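Local coordinates for Ala-tRNApro hydrolase ProX (PDB 1WDV), which probably hydrolyses alanine wrongly attached to proline tRNA, acting as a free-standing editing enzyme beside prolyl-tRNA synthetase, at residues T45-D50 / N85-L90; N69-L74 / V108-R113; P99-P104 / R137-A142; E6-A11 / E141-V146; L35-S40 / K120-G125. One frame throughout, in Å; residues are numbered along the deposited sequence.

Contact 1: residues T45-D50 / N85-L90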
# COMPACT_ATOMS: atom_id res chain seq x y z
N THR A 45 -2.56 -1.11 0.01
CA THR A 45 -1.50 -1.59 -0.88
C THR A 45 -2.13 -2.76 -1.58
O THR A 45 -2.31 -3.82 -0.98
CB THR A 45 -0.28 -2.12 -0.09
OG1 THR A 45 0.24 -1.09 0.77
CG2 THR A 45 0.83 -2.51 -1.03
N LEU A 46 -2.51 -2.58 -2.84
CA LEU A 46 -3.14 -3.64 -3.60
C LEU A 46 -2.14 -4.36 -4.47
O LEU A 46 -1.40 -3.73 -5.21
CB LEU A 46 -4.22 -3.06 -4.52
CG LEU A 46 -5.30 -2.25 -3.80
CD1 LEU A 46 -6.25 -1.63 -4.86
CD2 LEU A 46 -6.04 -3.15 -2.82
N ILE A 47 -2.13 -5.69 -4.42
CA ILE A 47 -1.20 -6.41 -5.28
C ILE A 47 -1.87 -6.68 -6.62
O ILE A 47 -3.00 -7.22 -6.70
CB ILE A 47 -0.74 -7.73 -4.62
CG1 ILE A 47 -0.10 -7.44 -3.26
CG2 ILE A 47 0.23 -8.47 -5.52
CD1 ILE A 47 1.15 -6.51 -3.31
N VAL A 48 -1.17 -6.32 -7.70
CA VAL A 48 -1.70 -6.48 -9.05
C VAL A 48 -0.73 -7.36 -9.84
O VAL A 48 0.49 -7.23 -9.70
CB VAL A 48 -1.84 -5.10 -9.72
CG1 VAL A 48 -2.28 -5.21 -11.18
CG2 VAL A 48 -2.90 -4.29 -8.93
N LEU A 49 -1.28 -8.25 -10.67
CA LEU A 49 -0.45 -9.18 -11.44
C LEU A 49 -0.63 -9.00 -12.93
O LEU A 49 -1.76 -8.85 -13.39
CB LEU A 49 -0.86 -10.61 -11.11
CG LEU A 49 -0.93 -10.95 -9.62
CD1 LEU A 49 -1.45 -12.38 -9.48
CD2 LEU A 49 0.45 -10.82 -8.99
N ASP A 50 0.45 -9.02 -13.71
CA ASP A 50 0.26 -8.96 -15.14
C ASP A 50 0.33 -10.41 -15.65
O ASP A 50 0.53 -11.35 -14.86
CB ASP A 50 1.27 -8.02 -15.86
CG ASP A 50 2.73 -8.47 -15.76
OD1 ASP A 50 3.01 -9.68 -15.76
OD2 ASP A 50 3.62 -7.56 -15.71
N ASN A 85 -5.06 -15.29 -1.45
CA ASN A 85 -4.03 -16.29 -1.18
C ASN A 85 -2.75 -15.89 -1.91
O ASN A 85 -1.64 -16.11 -1.41
CB ASN A 85 -4.51 -17.67 -1.66
CG ASN A 85 -4.74 -17.73 -3.15
OD1 ASN A 85 -5.45 -16.90 -3.71
ND2 ASN A 85 -4.16 -18.73 -3.80
N GLU A 86 -2.90 -15.27 -3.07
CA GLU A 86 -1.74 -14.84 -3.85
C GLU A 86 -1.05 -13.68 -3.16
O GLU A 86 0.18 -13.57 -3.18
CB GLU A 86 -2.15 -14.44 -5.27
CG GLU A 86 -2.63 -15.61 -6.11
CD GLU A 86 -3.10 -15.19 -7.49
OE1 GLU A 86 -3.96 -14.30 -7.56
OE2 GLU A 86 -2.62 -15.77 -8.50
N VAL A 87 -1.85 -12.78 -2.58
CA VAL A 87 -1.29 -11.63 -1.86
C VAL A 87 -0.35 -12.12 -0.75
O VAL A 87 0.78 -11.65 -0.62
CB VAL A 87 -2.42 -10.75 -1.26
CG1 VAL A 87 -1.82 -9.63 -0.35
CG2 VAL A 87 -3.24 -10.13 -2.38
N VAL A 88 -0.82 -13.06 0.07
CA VAL A 88 0.01 -13.56 1.15
C VAL A 88 1.23 -14.31 0.66
O VAL A 88 2.35 -14.08 1.15
CB VAL A 88 -0.81 -14.49 2.07
CG1 VAL A 88 0.10 -15.07 3.14
CG2 VAL A 88 -1.96 -13.69 2.69
N GLU A 89 1.02 -15.17 -0.33
CA GLU A 89 2.10 -15.97 -0.91
C GLU A 89 3.21 -15.11 -1.53
O GLU A 89 4.38 -15.34 -1.29
CB GLU A 89 1.51 -16.90 -1.98
CG GLU A 89 2.48 -17.55 -2.93
CD GLU A 89 1.78 -18.23 -4.13
OE1 GLU A 89 0.69 -17.75 -4.55
OE2 GLU A 89 2.32 -19.23 -4.65
N LEU A 90 2.82 -14.12 -2.34
CA LEU A 90 3.84 -13.29 -3.04
C LEU A 90 4.48 -12.18 -2.19
O LEU A 90 5.59 -11.72 -2.52
CB LEU A 90 3.21 -12.68 -4.30
CG LEU A 90 2.69 -13.66 -5.36
CD1 LEU A 90 1.90 -12.95 -6.45
CD2 LEU A 90 3.87 -14.45 -5.91
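Ile47 is the first residue of strand 45-50 to meet helix 85-90: its CG1 lies 4.0 Å from Val87 CG1, while Ile47 CB faces the other branch of the same valine, Val87 CG2, at 4.1 Å. Both methyls of Val87 thus rest on one isoleucine, at the point where the two backbones come closest (6.2 Å between the CA atoms of Ile47 and Val87). Val48 turns to the other side of the strand. Leu49 again faces the helix, and its CG, opposite the carbonyl carbon (chi1 -50°), carries the fork toward two residues one turn apart. Leu49 CD2 touches Leu90 CD1 at 3.6 Å, and Leu49 CD1 lies equally near both carboxylate oxygens of Glu86, 3.7 Å from OE1 and from OE2. That contact is purely van der Waals; the charge of Glu86 is met by a salt bridge from OE1 to Arg80, and OE1 also accepts from the backbone N of Arg83. The segment axes run almost perpendicular, at 94° and 9.2 Å apart. Alternate residues of a strand pressed against one side of a crossing helix are characteristic of an alpha/beta layer, here helix 84-91 on the mixed five-stranded sheet.

Contact 2: residues N69-L74 / V108-R113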
# COMPACT_ATOMS: atom_id res chain seq x y z
N ASN A 69 -8.05 -0.73 -15.95
CA ASN A 69 -7.62 -0.26 -17.26
C ASN A 69 -6.38 0.62 -17.13
O ASN A 69 -5.48 0.55 -17.95
CB ASN A 69 -8.75 0.54 -17.91
CG ASN A 69 -8.39 1.02 -19.30
OD1 ASN A 69 -8.53 2.20 -19.61
ND2 ASN A 69 -7.94 0.10 -20.15
N SER A 70 -6.35 1.46 -16.11
CA SER A 70 -5.18 2.31 -15.91
C SER A 70 -3.92 1.50 -15.63
O SER A 70 -2.85 1.86 -16.11
CB SER A 70 -5.44 3.33 -14.79
OG SER A 70 -6.48 4.21 -15.19
N MSE A 71 -4.04 0.41 -14.87
CA MSE A 71 -2.88 -0.42 -14.57
C MSE A 71 -2.45 -1.21 -15.81
O MSE A 71 -1.27 -1.50 -15.97
CB MSE A 71 -3.18 -1.39 -13.41
CG MSE A 71 -2.92 -0.83 -12.03
SE MSE A 71 -1.19 -0.10 -11.82
CE MSE A 71 -0.12 -1.71 -11.97
N LYS A 72 -3.42 -1.56 -16.67
CA LYS A 72 -3.12 -2.29 -17.90
C LYS A 72 -2.27 -1.39 -18.79
O LYS A 72 -1.32 -1.85 -19.43
CB LYS A 72 -4.41 -2.69 -18.61
CG LYS A 72 -4.20 -3.34 -19.99
CD LYS A 72 -5.55 -3.76 -20.57
CE LYS A 72 -5.50 -4.05 -22.08
NZ LYS A 72 -4.92 -5.39 -22.42
N GLU A 73 -2.62 -0.10 -18.82
CA GLU A 73 -1.87 0.87 -19.62
C GLU A 73 -0.48 1.08 -19.02
O GLU A 73 0.53 1.10 -19.73
CB GLU A 73 -2.62 2.20 -19.67
CG GLU A 73 -3.92 2.13 -20.47
CD GLU A 73 -4.79 3.38 -20.32
OE1 GLU A 73 -4.24 4.50 -20.33
OE2 GLU A 73 -6.03 3.23 -20.20
N LEU A 74 -0.41 1.21 -17.70
CA LEU A 74 0.88 1.41 -17.05
C LEU A 74 1.78 0.19 -17.25
O LEU A 74 2.97 0.32 -17.60
CB LEU A 74 0.68 1.67 -15.54
CG LEU A 74 1.92 2.08 -14.72
CD1 LEU A 74 2.63 3.24 -15.40
CD2 LEU A 74 1.48 2.49 -13.32
N VAL A 108 6.95 -4.20 -8.02
CA VAL A 108 7.07 -2.82 -8.46
C VAL A 108 6.04 -1.96 -7.75
O VAL A 108 4.84 -2.24 -7.83
CB VAL A 108 6.84 -2.76 -9.96
CG1 VAL A 108 6.84 -1.31 -10.43
CG2 VAL A 108 7.91 -3.60 -10.66
N LEU A 109 6.51 -0.89 -7.11
CA LEU A 109 5.60 -0.00 -6.38
C LEU A 109 5.03 1.14 -7.23
O LEU A 109 5.77 1.80 -7.97
CB LEU A 109 6.34 0.58 -5.16
CG LEU A 109 5.57 1.53 -4.23
CD1 LEU A 109 4.48 0.73 -3.54
CD2 LEU A 109 6.52 2.14 -3.20
N VAL A 110 3.72 1.35 -7.12
CA VAL A 110 3.01 2.41 -7.86
C VAL A 110 2.19 3.18 -6.82
O VAL A 110 1.50 2.58 -6.01
CB VAL A 110 2.04 1.81 -8.92
CG1 VAL A 110 1.28 2.92 -9.65
CG2 VAL A 110 2.81 0.94 -9.93
N VAL A 111 2.26 4.51 -6.85
CA VAL A 111 1.52 5.33 -5.88
C VAL A 111 0.55 6.25 -6.60
O VAL A 111 0.94 6.94 -7.55
CB VAL A 111 2.51 6.18 -5.03
CG1 VAL A 111 1.76 7.09 -4.06
CG2 VAL A 111 3.39 5.25 -4.20
N ASP A 112 -0.72 6.24 -6.20
CA ASP A 112 -1.67 7.13 -6.86
C ASP A 112 -1.36 8.58 -6.54
O ASP A 112 -1.20 8.95 -5.38
CB ASP A 112 -3.10 6.83 -6.46
CG ASP A 112 -4.08 7.54 -7.38
OD1 ASP A 112 -4.24 8.78 -7.27
OD2 ASP A 112 -4.64 6.89 -8.26
N ARG A 113 -1.30 9.43 -7.57
CA ARG A 113 -0.90 10.82 -7.32
C ARG A 113 -1.86 11.62 -6.45
O ARG A 113 -1.44 12.62 -5.87
CB ARG A 113 -0.65 11.57 -8.65
CG ARG A 113 -1.75 12.49 -9.10
CD ARG A 113 -1.50 13.13 -10.46
NE ARG A 113 -1.23 12.16 -11.51
CZ ARG A 113 -0.02 11.90 -12.01
NH1 ARG A 113 1.06 12.52 -11.54
NH2 ARG A 113 0.10 11.00 -12.98
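Helix packing on a mixed beta-sheet brings Leu74 and Met71, one turn apart on helix 69-74, against Val110 of strand 108-112. The strand lies between strands 55-61 and 146-148, parallel to both, in the sheet of the editing domain, and Val110 is the residue through which it receives the helix. Neighbouring residues of the strand, Leu109 and Val111, send their side chains to the opposite side of the sheet, where helix 136-143 packs on them. Leu74 and Val110 reach toward each other tip to tip. A single methyl of the leucine, CD2, sits over the fork of the valine, nearer to Val110 CG1 (3.7 Å) than to Val110 CG2 (4.0 Å). A chi1 of -173° points CG of Leu74 directly away from the backbone N, so that the side chain extends from the helix toward the strand. Leu74 is itself exposed, while Val110 is buried beneath it; other neighbours of the leucine are Val146 and Ala148 on the edge strand.

Met71, modelled as selenomethionine, behaves differently. Its CB does not aim at the strand, yet bends at chi2 and chi3 (-52° and -67°) fold the selenium and the terminal methyl round toward the sheet. There the residue is buried, packed also on Tyr56 and Val58 of strand 55-61 and on Leu66. Contact with Val110 is light at this end: the selenomethionine CE stands 4.4 Å from Val110 CG2, the branch that CD2 of Leu74 also touches.

Contact 3: residues P99-P104 / R137-A142; sequences PPVALP and RELVEA
Leu139 meets two consecutive residues of the loop 99-104 with its two methyl groups. CD1 presses on Val101 CG1 at 3.5 Å, a little closer than carbon atoms normally pack, and CD2 rests at 4.1 Å from CB in the ring of Pro100. The leucine therefore straddles the Pro100-Val101 step. Its CG is anti to the backbone N (chi1 170°), which carries the fork out from the helix to the loop, whereas on Val101 it is CG1, anti to the carbonyl carbon, that comes forward. Even so, the backbones remain well separated, with 8.3 Å between the CA atoms of Pro100 and Leu139.

Around these three residues lies a further layer. Trp16 touches both Val101 and Leu139, Phe134 touches both Pro100 and Leu139, and Leu109 and Val111 of strand 108-112 support the leucine from the sheet. Next to the leucine in sequence, Glu138 OE1 accepts a hydrogen bond from the indole NE1 of Trp16, tying that ring to the same helix. All three touching residues are buried. Such a junction, in which an irregular proline-bearing loop is packed against a helix lying on a beta-sheet, belongs to the hydrophobic core of the aminoacyl-tRNA editing domain.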
# COMPACT_ATOMS: atom_id res chain seq x y z
N PRO A 99 2.27 -3.99 3.67
CA PRO A 99 2.94 -2.69 3.70
C PRO A 99 3.39 -2.25 2.31
O PRO A 99 3.48 -3.06 1.39
CB PRO A 99 4.13 -2.94 4.61
CG PRO A 99 4.53 -4.39 4.21
CD PRO A 99 3.19 -5.09 4.03
N PRO A 100 3.68 -0.94 2.13
CA PRO A 100 4.13 -0.43 0.83
C PRO A 100 5.66 -0.47 0.71
O PRO A 100 6.24 -0.07 -0.31
CB PRO A 100 3.58 1.01 0.84
CG PRO A 100 3.74 1.40 2.27
CD PRO A 100 3.27 0.16 3.03
N VAL A 101 6.33 -0.97 1.74
CA VAL A 101 7.78 -1.10 1.75
C VAL A 101 8.14 -2.44 2.36
O VAL A 101 7.28 -3.12 2.95
CB VAL A 101 8.45 0.02 2.58
CG1 VAL A 101 8.16 1.38 1.97
CG2 VAL A 101 7.98 -0.03 4.05
N ALA A 102 9.41 -2.83 2.21
CA ALA A 102 9.90 -4.09 2.75
C ALA A 102 9.20 -5.32 2.15
O ALA A 102 9.03 -6.38 2.81
CB ALA A 102 9.80 -4.09 4.28
N LEU A 103 8.82 -5.19 0.87
CA LEU A 103 8.22 -6.29 0.12
C LEU A 103 9.36 -6.96 -0.69
O LEU A 103 10.47 -6.39 -0.78
CB LEU A 103 7.19 -5.74 -0.88
CG LEU A 103 5.98 -5.00 -0.31
CD1 LEU A 103 5.24 -4.29 -1.44
CD2 LEU A 103 5.07 -6.02 0.41
N PRO A 104 9.11 -8.17 -1.25
CA PRO A 104 10.16 -8.82 -2.05
C PRO A 104 10.55 -7.83 -3.16
O PRO A 104 9.70 -7.13 -3.73
CB PRO A 104 9.47 -10.09 -2.55
CG PRO A 104 8.61 -10.47 -1.34
CD PRO A 104 8.00 -9.10 -0.96
N ARG A 137 4.87 11.45 -0.20
CA ARG A 137 6.02 11.98 -0.92
C ARG A 137 7.33 11.33 -0.50
O ARG A 137 8.18 11.05 -1.35
CB ARG A 137 6.12 13.48 -0.73
CG ARG A 137 5.05 14.15 -1.51
CD ARG A 137 5.22 15.65 -1.49
NE ARG A 137 4.53 16.23 -2.63
CZ ARG A 137 3.99 17.43 -2.61
NH1 ARG A 137 4.07 18.17 -1.50
NH2 ARG A 137 3.37 17.89 -3.69
N GLU A 138 7.49 11.09 0.80
CA GLU A 138 8.72 10.46 1.29
C GLU A 138 8.80 9.03 0.76
O GLU A 138 9.88 8.54 0.44
CB GLU A 138 8.78 10.48 2.82
CG GLU A 138 8.93 11.91 3.39
CD GLU A 138 9.01 11.94 4.92
OE1 GLU A 138 8.88 10.89 5.57
OE2 GLU A 138 9.18 13.05 5.48
N LEU A 139 7.65 8.37 0.63
CA LEU A 139 7.63 7.02 0.13
C LEU A 139 8.11 7.02 -1.32
O LEU A 139 8.95 6.22 -1.72
CB LEU A 139 6.20 6.45 0.21
CG LEU A 139 6.03 5.12 -0.52
CD1 LEU A 139 6.83 4.06 0.20
CD2 LEU A 139 4.53 4.75 -0.56
N VAL A 140 7.58 7.94 -2.10
CA VAL A 140 7.96 8.01 -3.50
C VAL A 140 9.44 8.30 -3.63
O VAL A 140 10.15 7.61 -4.38
CB VAL A 140 7.11 9.06 -4.24
CG1 VAL A 140 7.59 9.23 -5.68
CG2 VAL A 140 5.66 8.59 -4.26
N GLU A 141 9.94 9.28 -2.88
CA GLU A 141 11.34 9.63 -3.01
C GLU A 141 12.26 8.48 -2.59
O GLU A 141 13.29 8.23 -3.24
CB GLU A 141 11.66 10.88 -2.20
CG GLU A 141 13.11 11.31 -2.36
CD GLU A 141 13.36 12.71 -1.86
OE1 GLU A 141 12.83 13.67 -2.47
OE2 GLU A 141 14.10 12.84 -0.86
N ALA A 142 11.90 7.78 -1.54
CA ALA A 142 12.73 6.69 -1.04
C ALA A 142 12.77 5.45 -1.91
O ALA A 142 13.75 4.70 -1.90
CB ALA A 142 12.28 6.30 0.36

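Contact 4: residues E6-A11 / E141-V146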
# COMPACT_ATOMS: atom_id res chain seq x y z
N GLU A 6 9.65 -2.24 10.43
CA GLU A 6 10.36 -1.39 11.40
C GLU A 6 11.84 -1.27 11.03
O GLU A 6 12.41 -0.18 11.13
CB GLU A 6 10.22 -1.97 12.82
CG GLU A 6 8.84 -1.78 13.43
CD GLU A 6 8.64 -2.57 14.73
OE1 GLU A 6 9.34 -2.27 15.74
OE2 GLU A 6 7.78 -3.49 14.75
N GLU A 7 12.44 -2.38 10.62
CA GLU A 7 13.85 -2.40 10.23
C GLU A 7 14.07 -1.55 8.96
O GLU A 7 15.12 -0.93 8.79
CB GLU A 7 14.33 -3.85 9.96
CG GLU A 7 14.24 -4.84 11.15
CD GLU A 7 14.49 -6.32 10.75
OE1 GLU A 7 13.80 -6.84 9.83
OE2 GLU A 7 15.38 -6.98 11.34
N TRP A 8 13.07 -1.49 8.09
CA TRP A 8 13.19 -0.73 6.86
C TRP A 8 13.23 0.75 7.18
O TRP A 8 14.04 1.50 6.64
CB TRP A 8 12.00 -1.05 5.93
CG TRP A 8 12.10 -0.47 4.55
CD1 TRP A 8 12.59 -1.10 3.44
CD2 TRP A 8 11.72 0.84 4.13
NE1 TRP A 8 12.54 -0.25 2.35
CE2 TRP A 8 12.01 0.95 2.75
CE3 TRP A 8 11.16 1.95 4.78
CZ2 TRP A 8 11.76 2.11 2.02
CZ3 TRP A 8 10.91 3.11 4.05
CH2 TRP A 8 11.21 3.18 2.68
N ILE A 9 12.35 1.18 8.08
CA ILE A 9 12.25 2.57 8.48
C ILE A 9 13.55 3.05 9.10
O ILE A 9 14.04 4.13 8.77
CB ILE A 9 11.11 2.75 9.49
CG1 ILE A 9 9.80 2.45 8.77
CG2 ILE A 9 11.11 4.18 10.09
CD1 ILE A 9 8.61 2.24 9.69
N LYS A 10 14.06 2.24 10.01
CA LYS A 10 15.30 2.58 10.69
C LYS A 10 16.47 2.69 9.69
O LYS A 10 17.27 3.64 9.76
CB LYS A 10 15.59 1.52 11.75
CG LYS A 10 16.86 1.78 12.54
CD LYS A 10 17.08 0.68 13.57
CE LYS A 10 18.42 0.85 14.29
NZ LYS A 10 18.59 -0.18 15.36
N ALA A 11 16.56 1.73 8.77
CA ALA A 11 17.64 1.75 7.78
C ALA A 11 17.64 2.99 6.87
O ALA A 11 18.69 3.41 6.36
CB ALA A 11 17.59 0.45 6.94
N GLU A 141 9.94 9.28 -2.88
CA GLU A 141 11.34 9.63 -3.01
C GLU A 141 12.26 8.48 -2.59
O GLU A 141 13.29 8.23 -3.24
CB GLU A 141 11.66 10.88 -2.20
CG GLU A 141 13.11 11.31 -2.36
CD GLU A 141 13.36 12.71 -1.86
OE1 GLU A 141 12.83 13.67 -2.47
OE2 GLU A 141 14.10 12.84 -0.86
N ALA A 142 11.90 7.78 -1.54
CA ALA A 142 12.73 6.69 -1.04
C ALA A 142 12.77 5.45 -1.91
O ALA A 142 13.75 4.70 -1.90
CB ALA A 142 12.28 6.30 0.36
N THR A 143 11.74 5.25 -2.72
CA THR A 143 11.64 4.03 -3.51
C THR A 143 11.72 4.18 -5.02
O THR A 143 11.91 3.19 -5.74
CB THR A 143 10.29 3.36 -3.22
OG1 THR A 143 9.25 4.27 -3.61
CG2 THR A 143 10.15 3.02 -1.75
N GLY A 144 11.55 5.41 -5.50
CA GLY A 144 11.55 5.64 -6.94
C GLY A 144 10.24 5.18 -7.53
O GLY A 144 10.10 5.00 -8.75
N ALA A 145 9.24 5.01 -6.67
CA ALA A 145 7.93 4.56 -7.10
C ALA A 145 7.35 5.38 -8.24
O ALA A 145 7.57 6.60 -8.35
CB ALA A 145 6.97 4.58 -5.92
N VAL A 146 6.62 4.69 -9.10
CA VAL A 146 5.94 5.31 -10.21
C VAL A 146 4.67 6.01 -9.71
O VAL A 146 3.86 5.39 -9.05
CB VAL A 146 5.48 4.24 -11.22
CG1 VAL A 146 4.82 4.90 -12.39
CG2 VAL A 146 6.66 3.36 -11.64
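Trp8 reaches from helix 6-11 to the end of helix 136-143 with the far side of its six-membered ring. Its CH2 lies 4.0 Å from Ala142 CB, and the adjoining CZ2 lies 4.2 Å from Thr143 CG2; both methyls approach the ring obliquely. A chi1 of -172° swings the indole clear of its own helix, opposite the backbone N and toward the end of helix 136-143. These CH2 and CZ2 contacts make the compact part of the interface. Packing around it continues beyond the two segments: Val101 and Ala102 touch the indole, and the ring of Trp16 meets it with the planes inclined by about 25°.

The Thr143 side is looser. Here the threonine side chain crosses that of Trp8 at about a right angle, and only its CG2 touches; its hydroxyl is used within its own helix end and the turn after it. OG1 accepts from Ala145 N at 3.1 Å with an N-H...O angle of 143°, an ST turn, and is also bonded to Leu139 O. Gly144, exposed and with positive phi, leads the chain out of the helix toward strand 146-148.

Between 6-11 and 141-146 the contact is thus apolar. Beside it Arg12, the last residue of helix 4-12, gives a hydrogen bond from NH1 to Ala142 O, so the N-terminal helix is held by van der Waals packing together with a polar tie to the partner helix.

Contact 5: residues L35-S40 / K120-G125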
# COMPACT_ATOMS: atom_id res chain seq x y z
N LEU A 35 -8.73 6.23 13.97
CA LEU A 35 -7.61 7.16 13.90
C LEU A 35 -8.07 8.63 13.80
O LEU A 35 -7.25 9.57 13.83
CB LEU A 35 -6.75 6.81 12.70
CG LEU A 35 -5.92 5.55 12.87
CD1 LEU A 35 -5.26 5.25 11.53
CD2 LEU A 35 -4.85 5.76 13.96
N GLY A 36 -9.38 8.84 13.67
CA GLY A 36 -9.91 10.19 13.59
C GLY A 36 -9.63 10.91 12.29
O GLY A 36 -9.56 12.14 12.24
N VAL A 37 -9.47 10.13 11.22
CA VAL A 37 -9.18 10.70 9.92
C VAL A 37 -10.24 10.29 8.93
O VAL A 37 -11.28 9.81 9.33
CB VAL A 37 -7.77 10.28 9.44
CG1 VAL A 37 -6.74 10.81 10.45
CG2 VAL A 37 -7.65 8.74 9.34
N SER A 38 -9.98 10.53 7.65
CA SER A 38 -10.96 10.17 6.61
C SER A 38 -10.52 8.90 5.93
O SER A 38 -9.38 8.49 6.08
CB SER A 38 -11.06 11.26 5.55
OG SER A 38 -9.85 11.32 4.80
N GLU A 39 -11.42 8.28 5.18
CA GLU A 39 -11.05 7.06 4.49
C GLU A 39 -9.95 7.30 3.47
O GLU A 39 -9.14 6.40 3.21
CB GLU A 39 -12.25 6.46 3.76
CG GLU A 39 -13.21 5.76 4.70
CD GLU A 39 -14.22 4.91 3.96
OE1 GLU A 39 -14.00 4.62 2.77
OE2 GLU A 39 -15.23 4.54 4.57
N SER A 40 -9.91 8.50 2.90
CA SER A 40 -8.89 8.81 1.91
C SER A 40 -7.49 8.81 2.52
O SER A 40 -6.50 8.75 1.80
CB SER A 40 -9.17 10.15 1.21
OG SER A 40 -8.93 11.26 2.07
N LYS A 120 0.31 13.06 5.65
CA LYS A 120 0.34 11.83 6.43
C LYS A 120 -0.81 10.90 6.06
O LYS A 120 -1.97 11.32 5.92
CB LYS A 120 0.25 12.20 7.91
CG LYS A 120 0.18 11.06 8.89
CD LYS A 120 0.29 11.61 10.32
CE LYS A 120 1.59 12.39 10.51
NZ LYS A 120 1.75 13.02 11.87
N VAL A 121 -0.47 9.63 5.84
CA VAL A 121 -1.50 8.62 5.54
C VAL A 121 -1.16 7.40 6.36
O VAL A 121 -0.09 7.33 6.99
CB VAL A 121 -1.58 8.25 4.03
CG1 VAL A 121 -2.00 9.49 3.21
CG2 VAL A 121 -0.25 7.71 3.53
N TYR A 122 -2.10 6.45 6.39
CA TYR A 122 -1.91 5.25 7.20
C TYR A 122 -2.10 4.03 6.35
O TYR A 122 -3.22 3.77 5.86
CB TYR A 122 -2.93 5.26 8.36
CG TYR A 122 -2.87 6.49 9.20
CD1 TYR A 122 -3.59 7.63 8.86
CD2 TYR A 122 -2.00 6.56 10.29
CE1 TYR A 122 -3.46 8.82 9.59
CE2 TYR A 122 -1.85 7.72 11.01
CZ TYR A 122 -2.57 8.85 10.66
OH TYR A 122 -2.40 10.02 11.37
N GLY A 123 -1.01 3.28 6.15
CA GLY A 123 -1.06 2.09 5.32
C GLY A 123 -0.87 0.79 6.08
O GLY A 123 -0.93 0.78 7.32
N GLY A 124 -0.66 -0.30 5.36
CA GLY A 124 -0.47 -1.58 6.03
C GLY A 124 0.84 -1.56 6.79
O GLY A 124 1.86 -1.11 6.28
N GLY A 125 0.82 -2.05 8.03
CA GLY A 125 2.03 -2.03 8.83
C GLY A 125 2.79 -3.35 8.91
O GLY A 125 3.77 -3.43 9.66
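A CH-pi interaction dominates: Leu35 CD1 stands over one face of the Tyr122 ring, 3.9 Å from the centroid and 23° off the ring normal. The methyl is displaced from the middle of the ring toward the CG end, with Tyr122 CG its closest atom at 3.6 Å and CD2 of the same ring at 3.7 Å. Tyr122 holds its CG opposite the carbonyl carbon (chi1 -56°), which turns the ring toward the 35-40 loop.

Simple apolar packing supplies the rest. Val37 comes in obliquely at the CE1 corner of the ring, its CG1 3.9 Å from Tyr122 CE1 and its CG2 slightly farther from the same atom. Leu35 and Val37 thereby touch different parts of one ring. They are brought to it by the reversal at Gly36, whose positive phi (72°) closes the preceding helix in a Schellman motif.

Polar interactions lie to the side of this apolar cluster. Ser38 OG is hydrogen-bonded to Glu41 OE2, and the backbone of Tyr122 pairs with Glu41 and Val43, so the strand is also joined to the chain leading into strand 43-50.

Strand 121-124 is an outer member of the three-stranded antiparallel sheet and lies next to strand 130-134. Leu19 of strand 17-20 touches both Leu35 and Tyr122, and Leu131 touches Leu35, placing the end of helix 28-35 against this small sheet.

Contacts 3 and 4 are close neighbours, their centres about 4 Å apart, sharing Glu141 and Ala142 of helix 136-143; Val101 of contact 3 also packs on Trp8 of contact 4. Contacts 1 and 2 bring helices 84-91 and 68-75 to the mixed sheet, and meet where Val48 touches Met71. Contact 2 joins contact 4 through probable backbone hydrogen bonds between strands 108-112 and 146-148. Contact 5 lies at the antiparallel sheet, its centre about 21 Å from those of contacts 1 and 2, yet it touches contact 3, where Pro99 meets Gly124. Contact 4 encloses contacts 1, 2 and 5 in sequence. With Pro100 and Leu139 touching Leu109 of the mixed sheet, contact 3 connects both sheets into one compact domain.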